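Side-chain contacts in glutathione transferase (Lolium rigidum, PDB 6ZB6), which probably conjugates glutathione to electrophilic xenobiotics as a phi-class enzyme of detoxification, a class linked to multiple-herbicide resistance: residues M34-M39 with G53-F58; L113-Y118 with A137-K142; L121-P124 with G128-T131; Y175-M180 with K209-M214. All blocks are in the same frame, centred on the assembly; numbering follows the deposited sequence.

Contact 1. Residues M34-M39 with G53-F58; sequences MDFKVM and GQIPAF. With GTB (S-(p-nitrobenzyl)glutathione), chain G.
Ile-55 reaches residues 34-39 with two separate branches. CD1 comes to the edge of the Phe-36 ring, near its plane, with Ile-55 CD1 3.5 Å from Phe-36 CZ; CG1 lies in the same plane behind it. CG2 turns instead to the thioether, Ile-55 CG2 and Met-34 SD being 3.6 Å apart as the two chains run past one another in opposing senses. Because CG1 is held between the backbone N and the carbonyl carbon (chi1 55°), one branch serves the ring and the other the sulfur. The backbone of Ile-55 holds S-(p-nitrobenzyl)glutathione: Ile-55 N donates to ligand O2 at 3.0 Å, and Ile-55 O accepts from ligand N2 at 2.7 Å, both with N-H...O angles of 160°. This two-way grip, followed by a cis peptide bond before Pro-56, is the glutathione-site signature of the thioredoxin-like domain. Ligand O2 also lies at the edge of the Phe-36 ring. Gln-54, extended beyond CG, carries NE2 to the glycyl carboxylate, a nearly straight bond (166°) of 2.8 Å to ligand O32. Further out, Gln-54 O takes a bond from His-46 NE2, Lys-42 NZ binds both Gly-53 O and the ligand, and Phe-36 stacks on His-41. Asp-35 OD1 accepts from Lys-37 N at 2.9 Å, the N-H coming in from above the plane of the carboxylate: an Asx turn, in the loop between strand 29-32 and helix 44-47.

Contact 2. Residues L113-Y118 with A137-K142; sequences LSPIVY and AESLEK. With GTB (S-(p-nitrobenzyl)glutathione), chain G.
Pro-115 and Ile-116 meet Ser-139 and Leu-140 where helices 92-127 and 133-156 pack as an antiparallel pair in the all-helical C-terminal domain of the transferase fold. The short segments run at 147° to each other, their axes 8.5 Å apart at closest approach. Small groups lie at the near point: Pro-115 CB is 3.2 Å from Ser-139 OG, and the ring carbon Pro-115 CG is 3.6 Å from the same oxygen. That hydroxyl takes no hydrogen bond across the interface. With OG beside its own backbone N (chi1 -71°), it bonds back to Val-135 O one turn earlier, so a serine buried against a proline still has its polar end satisfied. Ile-116 supplies the apolar part, CG1 lying 3.8 Å from Ser-139 CB. Its tip goes further, Ile-116 CD1 reaching Leu-140 CD2 at 3.7 Å, the two side chains crossing at about a right angle. The first helix is kinked here: Pro-115 N has no hydrogen to give, and Ile-116 N makes just a weak bond to Leu-113 O. One turn on, Tyr-118 points to the ligand, with Tyr-118 OH 3.2 Å from C2' of the nitrobenzyl ring. Ile-116 also packs on Phe-179 of helix 173-179 and on Leu-143 of helix 133-156, while His-184, in the loop beyond helix 173-179, touches both Ile-116 and Leu-140.

Contact 3. Residues L121-P124 with G128-T131; sequences LFNP and GIPT. With GTB (S-(p-nitrobenzyl)glutathione), chain G.
The Phe-122 ring takes the nitrobenzyl ring of the ligand over one face: C5' stands 3.4 Å above the plane, over the ring centre, and the two planes are inclined by only about 20°. Ligand C6' lies 3.5 Å from Phe-122 CE2, and nitro oxygen O42 reaches back over Phe-122 CG and CB. The rings of Tyr-118 and Phe-122 meet edge-to-face. The helix runs on to residue 127, and the chain then turns back on it. Asn-123 O accepts from Ile-129 N at 2.8 Å, nearly straight at the hydrogen (172°), although the donor stands 48° out of the carbonyl plane. Gly-128, the first residue to leave the helix and of positive phi, adds a weak bond of 3.3 Å from its N to Pro-124 O. Pro-124 N has no hydrogen for Ile-129 O; Pro-124 CA approaches that oxygen instead, in a CH...O contact of 3.1 Å. Pro-124 CG merely brushes Thr-131 OG1, whose hydrogen bond goes to Gln-119 O. The chain reversal thus rests mainly on backbone polar groups, whereas Phe-122 offers an apolar aromatic surface, consistent with a site for hydrophobic electrophiles.

Contact 4. Residues Y175-M180 with K209-M214; sequences YTFYFM and KISATM
Segments 175-179 and 209-214 are helical, run at 56° to each other and come no nearer than 11.5 Å between axes, a wide spacing bridged by Phe-177, Tyr-178 and Met-214. Phe-177 reaches across to Ser-211, next to the opposite backbone, and Met-214 meets both aromatics. Ser-211 CB sits over one face of the Phe-177 ring, a CH-pi contact 4.0 Å from the ring centroid and 30° off its normal; Ser-211 CB is 3.5 Å from Phe-177 CE1. Ser-211 OG turns back to its own helix, chiefly to Ile-207 O, with Lys-208 O as a second acceptor sharing its single hydrogen. From the same side of the ring, obliquely, comes Met-214: its SD lies 4.7 Å from the Phe-177 centroid, a Met-aromatic contact. The chain of Met-214 bends at its last torsion (chi3 64°), carrying the methyl into the corner where the two aromatics meet. Met-214 CE is 3.6 Å from Phe-177 CD2 and 3.4 Å from Tyr-178 CE2, and to neither ring is it cleanly face or edge. These helices belong to the transferase's helical bundle, and Tyr-175, on another side of helix 173-179, touches the bound glutathione conjugate. Tyr-178 OH lies 3.5 Å from Met-214 CB but is hydrogen-bonded to Met-11 O, which ties the pair to the N-terminal part of the chain. Near the end of helix 205-214, Thr-213 OG1 donates to Ile-210 O at 2.9 Å, using a lone pair in the plane of the carbonyl. Met-214 further packs on Ala-16 of helix 13-24, and Phe-177 on Met-202 of helix 192-202.

Contact 1 comes first along the chain and lies in the thioredoxin-like N-terminal domain; contacts 2 and 3 fall within the helical C-terminal domain, and contact 4 joins helix 173-179 to the last helix. Contact 3 is nested in the loop closed by contact 2, shares helix 92-127 with it and touches it, their centres 14 Å apart. Contact 4 touches both, its centre about 18 Å from each. Contact 1 touches none of them, its centre lying 19 Å from those of contacts 3 and 4 and 25 Å from that of contact 2. The ligand spans this gap, its peptide held at contact 1 and its nitrobenzyl ring against residues 113-118 and 121-124.

Contact 1. Residues M34-M39 with G53-F58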
# COMPACT_ATOMS: atom_id res chain seq x y z
N MET A 34 0.51 0.20 -18.41
CA MET A 34 -0.48 -0.66 -19.03
C MET A 34 -1.78 0.12 -19.21
O MET A 34 -2.18 0.89 -18.33
CB MET A 34 -0.74 -1.90 -18.18
CG MET A 34 0.49 -2.77 -18.07
SD MET A 34 0.18 -4.17 -17.02
CE MET A 34 -1.05 -5.03 -18.00
N ASP A 35 -2.42 -0.10 -20.34
CA ASP A 35 -3.57 0.69 -20.78
C ASP A 35 -4.85 -0.02 -20.36
O ASP A 35 -5.32 -0.92 -21.06
CB ASP A 35 -3.52 0.90 -22.29
CG ASP A 35 -4.54 1.91 -22.76
OD1 ASP A 35 -5.42 2.31 -21.96
OD2 ASP A 35 -4.46 2.32 -23.94
N PHE A 36 -5.43 0.41 -19.25
CA PHE A 36 -6.70 -0.16 -18.81
C PHE A 36 -7.85 0.14 -19.76
O PHE A 36 -8.85 -0.59 -19.74
CB PHE A 36 -7.03 0.33 -17.40
CG PHE A 36 -6.38 -0.49 -16.33
CD1 PHE A 36 -7.08 -1.49 -15.68
CD2 PHE A 36 -5.04 -0.29 -16.00
CE1 PHE A 36 -6.48 -2.27 -14.71
CE2 PHE A 36 -4.44 -1.07 -15.03
CZ PHE A 36 -5.16 -2.06 -14.39
N LYS A 37 -7.74 1.17 -20.60
CA LYS A 37 -8.84 1.49 -21.52
C LYS A 37 -9.00 0.45 -22.62
O LYS A 37 -10.10 0.28 -23.16
CB LYS A 37 -8.65 2.88 -22.12
CG LYS A 37 -9.23 3.98 -21.25
CD LYS A 37 -8.41 5.26 -21.29
CE LYS A 37 -9.13 6.40 -20.58
NZ LYS A 37 -8.22 7.15 -19.66
N VAL A 38 -7.92 -0.25 -22.98
CA VAL A 38 -8.03 -1.39 -23.87
C VAL A 38 -7.92 -2.70 -23.10
O VAL A 38 -7.70 -3.75 -23.70
CB VAL A 38 -7.01 -1.31 -25.02
CG1 VAL A 38 -7.14 0.03 -25.76
CG2 VAL A 38 -5.58 -1.53 -24.52
N MET A 39 -8.10 -2.65 -21.77
CA MET A 39 -8.13 -3.84 -20.91
C MET A 39 -6.86 -4.67 -21.07
O MET A 39 -6.90 -5.90 -21.16
CB MET A 39 -9.38 -4.69 -21.18
CG MET A 39 -10.69 -3.94 -21.04
SD MET A 39 -11.03 -3.44 -19.34
CE MET A 39 -11.45 -5.04 -18.64
N GLY A 53 -5.41 -11.80 -14.21
CA GLY A 53 -5.65 -10.62 -15.00
C GLY A 53 -5.73 -9.38 -14.13
O GLY A 53 -6.65 -8.58 -14.27
N GLN A 54 -4.76 -9.22 -13.23
CA GLN A 54 -4.67 -8.07 -12.35
C GLN A 54 -3.25 -7.51 -12.38
O GLN A 54 -2.32 -8.16 -12.86
CB GLN A 54 -5.05 -8.43 -10.90
CG GLN A 54 -6.47 -8.93 -10.69
CD GLN A 54 -6.83 -8.99 -9.21
OE1 GLN A 54 -6.13 -9.60 -8.40
NE2 GLN A 54 -7.92 -8.31 -8.84
N ILE A 55 -3.10 -6.30 -11.85
CA ILE A 55 -1.78 -5.71 -11.66
C ILE A 55 -1.57 -5.54 -10.17
O ILE A 55 -2.55 -5.34 -9.43
CB ILE A 55 -1.63 -4.38 -12.42
CG1 ILE A 55 -2.74 -3.41 -12.02
CG2 ILE A 55 -1.63 -4.62 -13.92
CD1 ILE A 55 -2.39 -1.98 -12.29
N PRO A 56 -0.33 -5.57 -9.67
CA PRO A 56 0.90 -5.71 -10.44
C PRO A 56 1.18 -7.13 -10.91
O PRO A 56 0.64 -8.08 -10.33
CB PRO A 56 1.98 -5.31 -9.44
CG PRO A 56 1.44 -5.81 -8.13
CD PRO A 56 -0.06 -5.47 -8.22
N ALA A 57 2.01 -7.27 -11.93
CA ALA A 57 2.83 -8.47 -12.08
C ALA A 57 4.29 -8.05 -11.97
O ALA A 57 4.60 -6.86 -11.89
CB ALA A 57 2.55 -9.18 -13.41
N PHE A 58 5.20 -9.01 -12.00
CA PHE A 58 6.58 -8.70 -11.68
C PHE A 58 7.49 -9.69 -12.39
O PHE A 58 7.16 -10.87 -12.46
CB PHE A 58 6.78 -8.75 -10.16
CG PHE A 58 8.21 -8.65 -9.71
CD1 PHE A 58 8.99 -9.80 -9.55
CD2 PHE A 58 8.76 -7.42 -9.40
CE1 PHE A 58 10.31 -9.70 -9.13
CE2 PHE A 58 10.07 -7.32 -8.96
CZ PHE A 58 10.85 -8.45 -8.81
N1 GTB G . -4.29 -8.97 -4.06
CA1 GTB G . -3.83 -8.35 -5.29
C1 GTB G . -2.47 -7.69 -5.05
O11 GTB G . -2.21 -7.13 -3.94
O12 GTB G . -1.58 -7.70 -5.94
CB1 GTB G . -4.88 -7.31 -5.70
CG1 GTB G . -4.40 -6.62 -6.98
CD1 GTB G . -5.49 -5.74 -7.58
OE1 GTB G . -6.56 -5.64 -7.07
N2 GTB G . -5.18 -5.02 -8.79
CA2 GTB G . -6.23 -4.19 -9.35
C2 GTB G . -6.62 -4.77 -10.71
O2 GTB G . -5.80 -5.15 -11.48
CB2 GTB G . -5.71 -2.76 -9.50
SG2 GTB G . -5.41 -2.07 -7.84
N3 GTB G . -8.02 -4.87 -11.04
CA3 GTB G . -8.38 -5.42 -12.34
C3 GTB G . -9.29 -6.63 -12.16
O31 GTB G . -10.03 -6.99 -13.12
O32 GTB G . -9.31 -7.26 -11.07
C' GTB G . -7.00 -1.90 -6.99
C1' GTB G . -7.88 -0.95 -7.80
C2' GTB G . -9.05 -1.42 -8.38
C3' GTB G . -9.85 -0.56 -9.12
C4' GTB G . -9.49 0.77 -9.27
N41 GTB G . -10.33 1.67 -10.05
O41 GTB G . -11.57 1.25 -10.56
O42 GTB G . -9.95 2.76 -10.27
C5' GTB G . -8.32 1.24 -8.69
C6' GTB G . -7.51 0.38 -7.95

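Contact 2. Residues L113-Y118 with A137-K142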
# COMPACT_ATOMS: atom_id res chain seq x y z
N LEU A 113 -11.10 0.58 5.31
CA LEU A 113 -10.73 1.85 4.69
C LEU A 113 -10.90 1.82 3.18
O LEU A 113 -11.43 2.76 2.59
CB LEU A 113 -9.28 2.21 5.07
CG LEU A 113 -8.63 3.45 4.45
CD1 LEU A 113 -7.79 4.20 5.48
CD2 LEU A 113 -7.78 3.07 3.23
N SER A 114 -10.49 0.72 2.54
CA SER A 114 -10.59 0.62 1.09
C SER A 114 -11.96 0.95 0.50
O SER A 114 -12.01 1.63 -0.54
CB SER A 114 -10.16 -0.80 0.66
OG SER A 114 -10.19 -0.93 -0.74
N PRO A 115 -13.10 0.52 1.08
CA PRO A 115 -14.38 0.87 0.46
C PRO A 115 -14.61 2.36 0.36
O PRO A 115 -15.23 2.82 -0.61
CB PRO A 115 -15.41 0.21 1.39
CG PRO A 115 -14.68 -0.94 1.97
CD PRO A 115 -13.30 -0.39 2.22
N ILE A 116 -14.11 3.13 1.32
CA ILE A 116 -14.27 4.58 1.25
C ILE A 116 -13.48 5.15 0.07
O ILE A 116 -13.96 6.04 -0.63
CB ILE A 116 -13.85 5.23 2.58
CG1 ILE A 116 -14.71 4.67 3.72
CG2 ILE A 116 -14.03 6.77 2.51
CD1 ILE A 116 -14.07 4.76 5.09
N VAL A 117 -12.28 4.62 -0.18
CA VAL A 117 -11.50 5.05 -1.34
C VAL A 117 -12.23 4.69 -2.63
O VAL A 117 -12.33 5.51 -3.55
CB VAL A 117 -10.09 4.45 -1.30
CG1 VAL A 117 -9.35 4.76 -2.59
CG2 VAL A 117 -9.33 4.98 -0.09
N TYR A 118 -12.74 3.46 -2.71
CA TYR A 118 -13.49 3.03 -3.89
C TYR A 118 -14.70 3.93 -4.13
O TYR A 118 -14.91 4.42 -5.24
CB TYR A 118 -13.95 1.58 -3.73
CG TYR A 118 -12.96 0.56 -4.23
CD1 TYR A 118 -12.95 0.17 -5.56
CD2 TYR A 118 -12.03 -0.00 -3.36
CE1 TYR A 118 -12.04 -0.77 -6.02
CE2 TYR A 118 -11.11 -0.94 -3.81
CZ TYR A 118 -11.12 -1.32 -5.13
OH TYR A 118 -10.21 -2.25 -5.57
N ALA A 137 -20.90 5.33 4.74
CA ALA A 137 -21.27 5.50 6.15
C ALA A 137 -20.99 4.23 6.94
O ALA A 137 -20.44 4.29 8.05
CB ALA A 137 -22.74 5.89 6.27
N GLU A 138 -21.34 3.07 6.39
CA GLU A 138 -21.11 1.82 7.10
C GLU A 138 -19.62 1.54 7.24
O GLU A 138 -19.18 1.05 8.29
CB GLU A 138 -21.81 0.67 6.38
CG GLU A 138 -23.30 0.68 6.57
CD GLU A 138 -24.00 -0.29 5.65
OE1 GLU A 138 -24.67 -1.21 6.16
OE2 GLU A 138 -23.86 -0.14 4.42
N SER A 139 -18.83 1.85 6.21
CA SER A 139 -17.39 1.61 6.28
C SER A 139 -16.71 2.55 7.26
O SER A 139 -15.76 2.16 7.94
CB SER A 139 -16.76 1.75 4.90
OG SER A 139 -17.13 0.67 4.06
N LEU A 140 -17.17 3.81 7.32
CA LEU A 140 -16.56 4.76 8.23
C LEU A 140 -16.73 4.33 9.68
O LEU A 140 -15.81 4.48 10.49
CB LEU A 140 -17.16 6.16 8.02
CG LEU A 140 -16.45 6.97 6.94
CD1 LEU A 140 -17.31 8.16 6.53
CD2 LEU A 140 -15.07 7.43 7.44
N GLU A 141 -17.90 3.79 10.03
CA GLU A 141 -18.11 3.36 11.40
C GLU A 141 -17.20 2.19 11.75
O GLU A 141 -16.66 2.12 12.86
CB GLU A 141 -19.58 3.01 11.63
CG GLU A 141 -20.49 4.26 11.72
CD GLU A 141 -19.89 5.42 12.53
OE1 GLU A 141 -19.72 5.27 13.77
OE2 GLU A 141 -19.61 6.50 11.94
N LYS A 142 -16.98 1.28 10.79
CA LYS A 142 -16.02 0.21 11.03
C LYS A 142 -14.61 0.75 11.14
O LYS A 142 -13.84 0.32 12.00
CB LYS A 142 -16.12 -0.83 9.90
CG LYS A 142 -17.31 -1.77 10.05
CD LYS A 142 -17.89 -2.16 8.71
CE LYS A 142 -17.97 -3.66 8.54
NZ LYS A 142 -18.48 -4.05 7.19
N1 GTB G . -4.29 -8.97 -4.06
CA1 GTB G . -3.83 -8.35 -5.29
C1 GTB G . -2.47 -7.69 -5.05
O11 GTB G . -2.21 -7.13 -3.94
O12 GTB G . -1.58 -7.70 -5.94
CB1 GTB G . -4.88 -7.31 -5.70
CG1 GTB G . -4.40 -6.62 -6.98
CD1 GTB G . -5.49 -5.74 -7.58
OE1 GTB G . -6.56 -5.64 -7.07
N2 GTB G . -5.18 -5.02 -8.79
CA2 GTB G . -6.23 -4.19 -9.35
C2 GTB G . -6.62 -4.77 -10.71
O2 GTB G . -5.80 -5.15 -11.48
CB2 GTB G . -5.71 -2.76 -9.50
SG2 GTB G . -5.41 -2.07 -7.84
N3 GTB G . -8.02 -4.87 -11.04
CA3 GTB G . -8.38 -5.42 -12.34
C3 GTB G . -9.29 -6.63 -12.16
O31 GTB G . -10.03 -6.99 -13.12
O32 GTB G . -9.31 -7.26 -11.07
C' GTB G . -7.00 -1.90 -6.99
C1' GTB G . -7.88 -0.95 -7.80
C2' GTB G . -9.05 -1.42 -8.38
C3' GTB G . -9.85 -0.56 -9.12
C4' GTB G . -9.49 0.77 -9.27
N41 GTB G . -10.33 1.67 -10.05
O41 GTB G . -11.57 1.25 -10.56
O42 GTB G . -9.95 2.76 -10.27
C5' GTB G . -8.32 1.24 -8.69
C6' GTB G . -7.51 0.38 -7.95

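Contact 3. Residues L121-P124 with G128-T131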
# COMPACT_ATOMS: atom_id res chain seq x y z
N LEU A 121 -13.48 7.90 -4.57
CA LEU A 121 -12.45 8.23 -5.55
C LEU A 121 -12.53 7.34 -6.79
O LEU A 121 -12.83 7.84 -7.88
CB LEU A 121 -11.07 8.12 -4.90
CG LEU A 121 -10.37 9.40 -4.47
CD1 LEU A 121 -8.88 9.13 -4.28
CD2 LEU A 121 -10.60 10.49 -5.50
N PHE A 122 -12.28 6.03 -6.65
CA PHE A 122 -12.16 5.15 -7.81
C PHE A 122 -13.47 5.08 -8.59
O PHE A 122 -13.47 5.28 -9.81
CB PHE A 122 -11.75 3.74 -7.36
CG PHE A 122 -10.36 3.64 -6.74
CD1 PHE A 122 -9.39 4.61 -6.97
CD2 PHE A 122 -10.03 2.54 -5.94
CE1 PHE A 122 -8.13 4.50 -6.40
CE2 PHE A 122 -8.77 2.43 -5.37
CZ PHE A 122 -7.81 3.42 -5.60
N ASN A 123 -14.58 4.80 -7.91
CA ASN A 123 -15.85 4.60 -8.62
C ASN A 123 -16.28 5.83 -9.42
O ASN A 123 -16.56 5.68 -10.62
CB ASN A 123 -16.94 4.17 -7.63
CG ASN A 123 -16.87 2.69 -7.29
OD1 ASN A 123 -15.87 2.01 -7.56
ND2 ASN A 123 -17.93 2.18 -6.67
N PRO A 124 -16.35 7.05 -8.85
CA PRO A 124 -16.82 8.18 -9.66
C PRO A 124 -15.83 8.60 -10.74
O PRO A 124 -16.21 8.80 -11.90
CB PRO A 124 -17.04 9.29 -8.63
CG PRO A 124 -16.22 8.91 -7.46
CD PRO A 124 -16.16 7.43 -7.44
N GLY A 128 -16.81 6.05 -13.54
CA GLY A 128 -18.02 6.81 -13.80
C GLY A 128 -19.24 6.32 -13.05
O GLY A 128 -20.36 6.43 -13.56
N ILE A 129 -19.05 5.78 -11.85
CA ILE A 129 -20.13 5.24 -11.03
C ILE A 129 -20.25 6.11 -9.78
O ILE A 129 -19.26 6.29 -9.06
CB ILE A 129 -19.86 3.77 -10.65
CG1 ILE A 129 -19.80 2.91 -11.91
CG2 ILE A 129 -20.92 3.25 -9.69
CD1 ILE A 129 -20.87 3.24 -12.94
N PRO A 130 -21.43 6.67 -9.49
CA PRO A 130 -21.54 7.61 -8.37
C PRO A 130 -21.32 6.94 -7.01
O PRO A 130 -21.43 5.73 -6.85
CB PRO A 130 -22.97 8.14 -8.49
CG PRO A 130 -23.69 7.15 -9.32
CD PRO A 130 -22.67 6.59 -10.27
N THR A 131 -21.02 7.79 -6.03
CA THR A 131 -20.69 7.33 -4.69
C THR A 131 -21.92 6.80 -3.98
O THR A 131 -22.95 7.46 -3.91
CB THR A 131 -20.08 8.49 -3.89
OG1 THR A 131 -18.79 8.82 -4.44
CG2 THR A 131 -19.94 8.13 -2.41
N1 GTB G . -4.29 -8.97 -4.06
CA1 GTB G . -3.83 -8.35 -5.29
C1 GTB G . -2.47 -7.69 -5.05
O11 GTB G . -2.21 -7.13 -3.94
O12 GTB G . -1.58 -7.70 -5.94
CB1 GTB G . -4.88 -7.31 -5.70
CG1 GTB G . -4.40 -6.62 -6.98
CD1 GTB G . -5.49 -5.74 -7.58
OE1 GTB G . -6.56 -5.64 -7.07
N2 GTB G . -5.18 -5.02 -8.79
CA2 GTB G . -6.23 -4.19 -9.35
C2 GTB G . -6.62 -4.77 -10.71
O2 GTB G . -5.80 -5.15 -11.48
CB2 GTB G . -5.71 -2.76 -9.50
SG2 GTB G . -5.41 -2.07 -7.84
N3 GTB G . -8.02 -4.87 -11.04
CA3 GTB G . -8.38 -5.42 -12.34
C3 GTB G . -9.29 -6.63 -12.16
O31 GTB G . -10.03 -6.99 -13.12
O32 GTB G . -9.31 -7.26 -11.07
C' GTB G . -7.00 -1.90 -6.99
C1' GTB G . -7.88 -0.95 -7.80
C2' GTB G . -9.05 -1.42 -8.38
C3' GTB G . -9.85 -0.56 -9.12
C4' GTB G . -9.49 0.77 -9.27
N41 GTB G . -10.33 1.67 -10.05
O41 GTB G . -11.57 1.25 -10.56
O42 GTB G . -9.95 2.76 -10.27
C5' GTB G . -8.32 1.24 -8.69
C6' GTB G . -7.51 0.38 -7.95

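Contact 4. Residues Y175-M180 with K209-M214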
# COMPACT_ATOMS: atom_id res chain seq x y z
N TYR A 175 -3.24 2.59 0.08
CA TYR A 175 -4.66 2.92 0.17
C TYR A 175 -4.91 4.12 1.07
O TYR A 175 -5.80 4.92 0.79
CB TYR A 175 -5.48 1.72 0.65
CG TYR A 175 -5.68 0.64 -0.40
CD1 TYR A 175 -4.71 -0.31 -0.62
CD2 TYR A 175 -6.85 0.57 -1.15
CE1 TYR A 175 -4.87 -1.30 -1.56
CE2 TYR A 175 -7.04 -0.43 -2.10
CZ TYR A 175 -6.04 -1.37 -2.30
OH TYR A 175 -6.18 -2.39 -3.23
N THR A 176 -4.18 4.23 2.18
CA THR A 176 -4.40 5.37 3.08
C THR A 176 -4.03 6.68 2.40
O THR A 176 -4.69 7.70 2.61
CB THR A 176 -3.61 5.19 4.38
OG1 THR A 176 -3.97 3.95 4.98
CG2 THR A 176 -3.91 6.34 5.40
N PHE A 177 -2.98 6.65 1.58
CA PHE A 177 -2.63 7.81 0.77
C PHE A 177 -3.84 8.35 0.01
O PHE A 177 -4.13 9.55 0.03
CB PHE A 177 -1.51 7.46 -0.20
CG PHE A 177 -1.13 8.60 -1.10
CD1 PHE A 177 -0.48 9.71 -0.59
CD2 PHE A 177 -1.48 8.59 -2.44
CE1 PHE A 177 -0.15 10.78 -1.40
CE2 PHE A 177 -1.14 9.65 -3.26
CZ PHE A 177 -0.47 10.74 -2.74
N TYR A 178 -4.57 7.46 -0.67
CA TYR A 178 -5.74 7.88 -1.44
C TYR A 178 -6.91 8.26 -0.55
O TYR A 178 -7.67 9.17 -0.89
CB TYR A 178 -6.15 6.78 -2.42
CG TYR A 178 -5.28 6.74 -3.67
CD1 TYR A 178 -5.01 7.91 -4.37
CD2 TYR A 178 -4.75 5.55 -4.15
CE1 TYR A 178 -4.22 7.90 -5.51
CE2 TYR A 178 -3.96 5.52 -5.29
CZ TYR A 178 -3.69 6.70 -5.97
OH TYR A 178 -2.90 6.70 -7.11
N PHE A 179 -7.06 7.59 0.60
CA PHE A 179 -8.06 8.01 1.57
C PHE A 179 -7.88 9.49 1.93
O PHE A 179 -8.87 10.22 2.11
CB PHE A 179 -7.97 7.13 2.83
CG PHE A 179 -8.95 7.51 3.92
CD1 PHE A 179 -10.24 6.98 3.93
CD2 PHE A 179 -8.58 8.39 4.93
CE1 PHE A 179 -11.14 7.33 4.93
CE2 PHE A 179 -9.49 8.75 5.94
CZ PHE A 179 -10.77 8.21 5.94
N MET A 180 -6.63 9.95 2.03
CA MET A 180 -6.37 11.35 2.34
C MET A 180 -6.82 12.30 1.24
O MET A 180 -6.81 13.52 1.45
CB MET A 180 -4.88 11.57 2.63
CG MET A 180 -4.36 10.86 3.88
SD MET A 180 -5.39 11.20 5.34
CE MET A 180 -5.04 9.78 6.37
N LYS A 209 8.74 9.81 -2.54
CA LYS A 209 9.01 9.64 -3.95
C LYS A 209 7.84 8.97 -4.66
O LYS A 209 7.40 9.44 -5.72
CB LYS A 209 10.30 8.84 -4.14
CG LYS A 209 10.66 8.57 -5.59
CD LYS A 209 12.13 8.29 -5.73
CE LYS A 209 12.47 7.81 -7.13
NZ LYS A 209 13.93 7.50 -7.23
N ILE A 210 7.31 7.88 -4.10
CA ILE A 210 6.27 7.15 -4.80
C ILE A 210 4.96 7.92 -4.78
O ILE A 210 4.21 7.94 -5.76
CB ILE A 210 6.11 5.73 -4.21
CG1 ILE A 210 7.40 4.93 -4.43
CG2 ILE A 210 4.93 5.01 -4.83
CD1 ILE A 210 7.95 5.03 -5.86
N SER A 211 4.65 8.60 -3.67
CA SER A 211 3.39 9.34 -3.63
C SER A 211 3.38 10.45 -4.67
O SER A 211 2.31 10.78 -5.21
CB SER A 211 3.13 9.88 -2.22
OG SER A 211 4.15 10.76 -1.79
N ALA A 212 4.55 10.99 -5.01
CA ALA A 212 4.64 12.00 -6.07
C ALA A 212 4.39 11.41 -7.45
O ALA A 212 4.01 12.14 -8.37
CB ALA A 212 6.01 12.68 -6.04
N THR A 213 4.61 10.11 -7.64
CA THR A 213 4.32 9.51 -8.93
C THR A 213 2.89 9.01 -9.04
O THR A 213 2.43 8.72 -10.15
CB THR A 213 5.29 8.36 -9.23
OG1 THR A 213 4.91 7.21 -8.46
CG2 THR A 213 6.71 8.74 -8.90
N MET A 214 2.19 8.88 -7.92
CA MET A 214 0.78 8.52 -7.95
C MET A 214 -0.11 9.72 -8.25
O MET A 214 -1.15 9.56 -8.91
CB MET A 214 0.39 7.87 -6.62
CG MET A 214 1.27 6.69 -6.24
SD MET A 214 1.10 6.23 -4.51
CE MET A 214 -0.61 5.71 -4.50